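Local structure of type I modular polyketide synthase (Streptomyces albus subsp. albus, 6IYR) at residues A[151-154]-A[155-159]; A[204-208]-A[209-213]. The protein probably loads a malonyl-type extender unit from its coenzyme A thioester for chain elongation, as the acyltransferase domain of module 8 of the salinomycin polyketide synthase. All blocks are in the same frame, centred on the assembly; numbering follows the deposited sequence.

In the fold
Contacts 1 and 2 follow each other along the chain, with centres about 13 Å apart on the same side of the molecule, and they meet where helix 151-164 lies against the end of helix 188-208. Val152 packs on Glu204 and Ala208, and Arg156 CG rests on Glu204 CB. Contact 1 is the first turns of its helix, with an apolar flank of Phe153 and Leu157; contact 2 is the end of the other helix and its turn toward strand 215-218. Contact 2 is the more buried, its Trp206 and Val211 facing inward. Each has an ion pair between residues three apart, Arg156 with Glu159 and, in reversed order, Glu204 with Arg207, but contact 2 adds a glycine-closed helix end.

Contact 1: A[151-154]-A[155-159]; sequences PVFA and SRLAE
The first turns of helix 151-164 carry this contact, in which Phe153 and Leu157, one turn apart, lie side by side. The CZ atom of Phe153 comes to 4.0 Å from CD1 of Leu157, which approaches the ring obliquely, while CD2 of Leu157 is 4.1 Å from CE2 of Phe153. The spacing of one turn puts them on one flank, and matching first torsions (CG opposite the backbone N, chi1 -165° for Phe153) point them the same way. That flank is buried: Leu147 touches both side chains and Leu146 the Phe153 ring, which also meets Ser201 and Leu202 of helix 188-208.

Beneath the side chains runs the helical ladder. Arg156 N gives a nearly straight bond to Val152 O at 3.0 Å, and Leu157 N reaches Phe153 O at 2.9 Å. Ser155 N is shared between Pro151 O at 3.0 Å and, weakly, Val152 O. One residue past Leu157, the bond from Ala158 N to Ala154 O is longer at 3.2 Å, its donor lying above the carbonyl plane.

On another flank Arg156 bends at chi2 (50°), and its NH2 forms a salt bridge with OE1 of Glu159 at 2.8 Å. The carboxylate oxygen lies at the edge of the guanidinium, in its plane, and both side chains also touch Leu235 of helix 235-248. With an i to i+3 ion pair elsewhere on its surface, the segment is typical of an amphipathic helix, its apolar residues at i and i+4 packed on the short helix 146-149 and, through Phe153, on helix 188-208.

Contact 2: A[204-208]-A[209-213]; sequences EVWRA and AGVAP
Trp206 O, near the end of helix 188-208, accepts two backbone N-H groups from the turn that follows. Val211 N makes the sounder bond, fairly straight at 3.0 Å; Ala209 N adds a weak one at 3.1 Å, its better partner being Val205 O. One residue on, Gly210 N closes on Arg207 O at 2.9 Å, coming from above the carbonyl plane. Gly210 sits at positive phi (96°), a backbone conformation that glycine adopts readily. The chain thereby reverses closely enough for Arg207 CA to make a CH...O contact with Val211 O at 3.4 Å.

The reversal lays Val211 alongside Trp206, both side chains pointing the same way. CG2 of Val211 meets the indole at its edge, in the ring plane, 3.8 Å from CE3 of Trp206. With CG1 of Val211 opposite the backbone N (chi1 -177°), CG2 is the methyl left beside that N and next to the indole. Trp206 is held from outside the turn as well: its NE1 is hydrogen-bonded to Thr423, and its ring meets Phe434 with planes about 45° apart.

Elsewhere on the helix, Arg207 grips Glu204 side-on, NE to OE1 and NH2 to OE2, the latter a salt bridge at 3.2 Å. Both nitrogens stand above the carboxylate plane, so the two flat groups do not share a plane; Glu204 also touches Val152 and Arg156 of helix 151-164. Farther back along the arginine, CG touches CD of Pro213 at 4.0 Å. The paired 6→1 and 5→2 type bonds around a glycine at C-prime define a Schellman motif, here ending helix 188-208 and turning the chain toward strand 215-218 of the parallel sheet.

Contact 1: A[151-154]-A[155-159]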
loop_
_atom_site.group_PDB
_atom_site.type_symbol
_atom_site.label_atom_id
_atom_site.label_comp_id
_atom_site.label_asym_id
_atom_site.label_seq_id
_atom_site.Cartn_x
_atom_site.Cartn_y
_atom_site.Cartn_z
ATOM N N PRO A 151 15.010 9.689 -7.526
ATOM C CA PRO A 151 15.024 11.075 -7.118
ATOM C C PRO A 151 13.687 11.516 -6.525
ATOM O O PRO A 151 13.669 12.282 -5.587
ATOM C CB PRO A 151 15.258 11.815 -8.434
ATOM C CG PRO A 151 16.006 10.840 -9.264
ATOM C CD PRO A 151 15.370 9.536 -8.944
ATOM N N VAL A 152 12.584 11.024 -7.072
ATOM C CA VAL A 152 11.256 11.410 -6.581
ATOM C C VAL A 152 10.998 10.892 -5.158
ATOM O O VAL A 152 10.601 11.648 -4.268
ATOM C CB VAL A 152 10.166 10.868 -7.511
ATOM C CG1 VAL A 152 8.780 11.092 -6.921
ATOM C CG2 VAL A 152 10.288 11.527 -8.867
ATOM N N PHE A 153 11.338 9.629 -4.914
ATOM C CA PHE A 153 11.328 9.099 -3.544
ATOM C C PHE A 153 12.176 9.888 -2.615
ATOM O O PHE A 153 11.736 10.254 -1.524
ATOM C CB PHE A 153 11.746 7.642 -3.478
ATOM C CG PHE A 153 11.409 7.004 -2.171
ATOM C CD1 PHE A 153 10.069 6.783 -1.814
ATOM C CD2 PHE A 153 12.375 6.836 -1.218
ATOM C CE1 PHE A 153 9.747 6.230 -0.578
ATOM C CE2 PHE A 153 12.073 6.262 0.019
ATOM C CZ PHE A 153 10.759 6.010 0.356
ATOM N N ALA A 154 13.384 10.213 -3.045
ATOM C CA ALA A 154 14.323 10.782 -2.115
ATOM C C ALA A 154 13.863 12.171 -1.737
ATOM O O ALA A 154 14.117 12.652 -0.627
ATOM C CB ALA A 154 15.716 10.834 -2.705
ATOM N N SER A 155 13.220 12.855 -2.660
ATOM C CA SER A 155 12.945 14.241 -2.373
ATOM C C SER A 155 11.606 14.380 -1.623
ATOM O O SER A 155 11.473 15.210 -0.736
ATOM C CB SER A 155 12.997 15.068 -3.650
ATOM O OG SER A 155 11.724 15.548 -3.970
ATOM N N ARG A 156 10.652 13.518 -1.930
ATOM C CA ARG A 156 9.408 13.466 -1.151
ATOM C C ARG A 156 9.638 13.001 0.284
ATOM O O ARG A 156 9.112 13.587 1.227
ATOM C CB ARG A 156 8.418 12.549 -1.840
ATOM C CG ARG A 156 6.995 12.648 -1.291
ATOM C CD ARG A 156 6.548 14.096 -1.208
ATOM N NE ARG A 156 5.103 14.168 -1.118
ATOM C CZ ARG A 156 4.435 15.265 -0.776
ATOM N NH1 ARG A 156 3.118 15.253 -0.727
ATOM N NH2 ARG A 156 5.077 16.365 -0.475
ATOM N N LEU A 157 10.518 12.020 0.461
ATOM C CA LEU A 157 10.854 11.548 1.786
ATOM C C LEU A 157 11.588 12.611 2.576
ATOM O O LEU A 157 11.337 12.752 3.761
ATOM C CB LEU A 157 11.649 10.234 1.745
ATOM C CG LEU A 157 11.701 9.508 3.088
ATOM C CD1 LEU A 157 10.437 8.685 3.307
ATOM C CD2 LEU A 157 12.942 8.627 3.201
ATOM N N ALA A 158 12.400 13.446 1.920
ATOM C CA ALA A 158 13.096 14.533 2.636
ATOM C C ALA A 158 12.110 15.623 3.036
ATOM O O ALA A 158 12.240 16.224 4.099
ATOM C CB ALA A 158 14.224 15.147 1.802
ATOM N N GLU A 159 11.101 15.835 2.207
ATOM C CA GLU A 159 10.004 16.717 2.597
ATOM C C GLU A 159 9.238 16.153 3.790
ATOM O O GLU A 159 8.790 16.926 4.653
ATOM C CB GLU A 159 9.040 16.943 1.428
ATOM C CG GLU A 159 9.581 17.881 0.356
ATOM C CD GLU A 159 8.806 17.808 -0.946
ATOM O OE1 GLU A 159 7.588 17.551 -0.927
ATOM O OE2 GLU A 159 9.452 17.862 -2.000
#

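Contact 2: A[204-208]-A[209-213]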
loop_
_atom_site.group_PDB
_atom_site.type_symbol
_atom_site.label_atom_id
_atom_site.label_comp_id
_atom_site.label_asym_id
_atom_site.label_seq_id
_atom_site.Cartn_x
_atom_site.Cartn_y
_atom_site.Cartn_z
ATOM N N GLU A 204 3.938 9.016 -4.325
ATOM C CA GLU A 204 4.452 10.032 -5.202
ATOM C C GLU A 204 5.324 9.441 -6.318
ATOM O O GLU A 204 5.234 9.883 -7.440
ATOM C CB GLU A 204 5.279 10.985 -4.379
ATOM C CG GLU A 204 5.751 12.185 -5.156
ATOM C CD GLU A 204 4.637 13.170 -5.423
ATOM O OE1 GLU A 204 3.467 12.954 -4.987
ATOM O OE2 GLU A 204 4.951 14.175 -6.077
ATOM N N VAL A 205 6.020 8.343 -6.047
ATOM C CA VAL A 205 6.703 7.584 -7.134
ATOM C C VAL A 205 5.728 7.006 -8.110
ATOM O O VAL A 205 5.890 7.177 -9.292
ATOM C CB VAL A 205 7.589 6.471 -6.574
ATOM C CG1 VAL A 205 8.323 5.702 -7.678
ATOM C CG2 VAL A 205 8.575 7.100 -5.637
ATOM N N TRP A 206 4.623 6.447 -7.628
ATOM C CA TRP A 206 3.612 5.946 -8.521
ATOM C C TRP A 206 3.081 7.081 -9.390
ATOM O O TRP A 206 2.991 6.955 -10.610
ATOM C CB TRP A 206 2.479 5.285 -7.763
ATOM C CG TRP A 206 2.714 3.830 -7.371
ATOM C CD1 TRP A 206 3.126 3.369 -6.153
ATOM C CD2 TRP A 206 2.530 2.672 -8.192
ATOM N NE1 TRP A 206 3.157 2.002 -6.148
ATOM C CE2 TRP A 206 2.852 1.546 -7.402
ATOM C CE3 TRP A 206 2.143 2.474 -9.516
ATOM C CZ2 TRP A 206 2.771 0.244 -7.889
ATOM C CZ3 TRP A 206 1.984 1.167 -9.971
ATOM C CH2 TRP A 206 2.304 0.079 -9.171
ATOM N N ARG A 207 2.837 8.236 -8.759
ATOM C CA ARG A 207 2.347 9.431 -9.443
ATOM C C ARG A 207 3.323 9.962 -10.484
ATOM O O ARG A 207 2.947 10.225 -11.600
ATOM C CB ARG A 207 2.091 10.544 -8.432
ATOM C CG ARG A 207 0.640 10.905 -8.208
ATOM C CD ARG A 207 0.511 12.294 -7.587
ATOM N NE ARG A 207 1.736 13.080 -7.754
ATOM C CZ ARG A 207 1.887 14.140 -8.548
ATOM N NH1 ARG A 207 0.886 14.602 -9.284
ATOM N NH2 ARG A 207 3.062 14.746 -8.603
ATOM N N ALA A 208 4.581 10.082 -10.110
ATOM C CA ALA A 208 5.647 10.492 -11.041
ATOM C C ALA A 208 5.777 9.541 -12.246
ATOM O O ALA A 208 6.211 9.939 -13.331
ATOM C CB ALA A 208 6.965 10.584 -10.295
ATOM N N ALA A 209 5.411 8.286 -12.049
ATOM C CA ALA A 209 5.510 7.271 -13.082
ATOM C C ALA A 209 4.243 7.247 -13.915
ATOM O O ALA A 209 3.988 6.327 -14.698
ATOM C CB ALA A 209 5.714 5.919 -12.430
ATOM N N GLY A 210 3.406 8.244 -13.720
ATOM C CA GLY A 210 2.253 8.412 -14.570
ATOM C C GLY A 210 0.976 7.822 -14.032
ATOM O O GLY A 210 -0.024 7.799 -14.731
ATOM N N VAL A 211 1.001 7.282 -12.815
ATOM C CA VAL A 211 -0.182 6.638 -12.277
ATOM C C VAL A 211 -0.852 7.577 -11.286
ATOM O O VAL A 211 -0.478 7.637 -10.129
ATOM C CB VAL A 211 0.155 5.307 -11.582
ATOM C CG1 VAL A 211 -1.132 4.651 -11.108
ATOM C CG2 VAL A 211 0.862 4.401 -12.552
ATOM N N ALA A 212 -1.830 8.334 -11.758
ATOM C CA ALA A 212 -2.504 9.302 -10.917
ATOM C C ALA A 212 -3.682 8.607 -10.212
ATOM O O ALA A 212 -4.376 7.779 -10.796
ATOM C CB ALA A 212 -2.976 10.475 -11.763
ATOM N N PRO A 213 -3.824 8.815 -8.911
ATOM C CA PRO A 213 -4.928 8.055 -8.333
ATOM C C PRO A 213 -6.284 8.592 -8.739
ATOM O O PRO A 213 -6.523 9.772 -8.609
ATOM C CB PRO A 213 -4.716 8.189 -6.812
ATOM C CG PRO A 213 -3.618 9.201 -6.615
ATOM C CD PRO A 213 -3.148 9.702 -7.950
#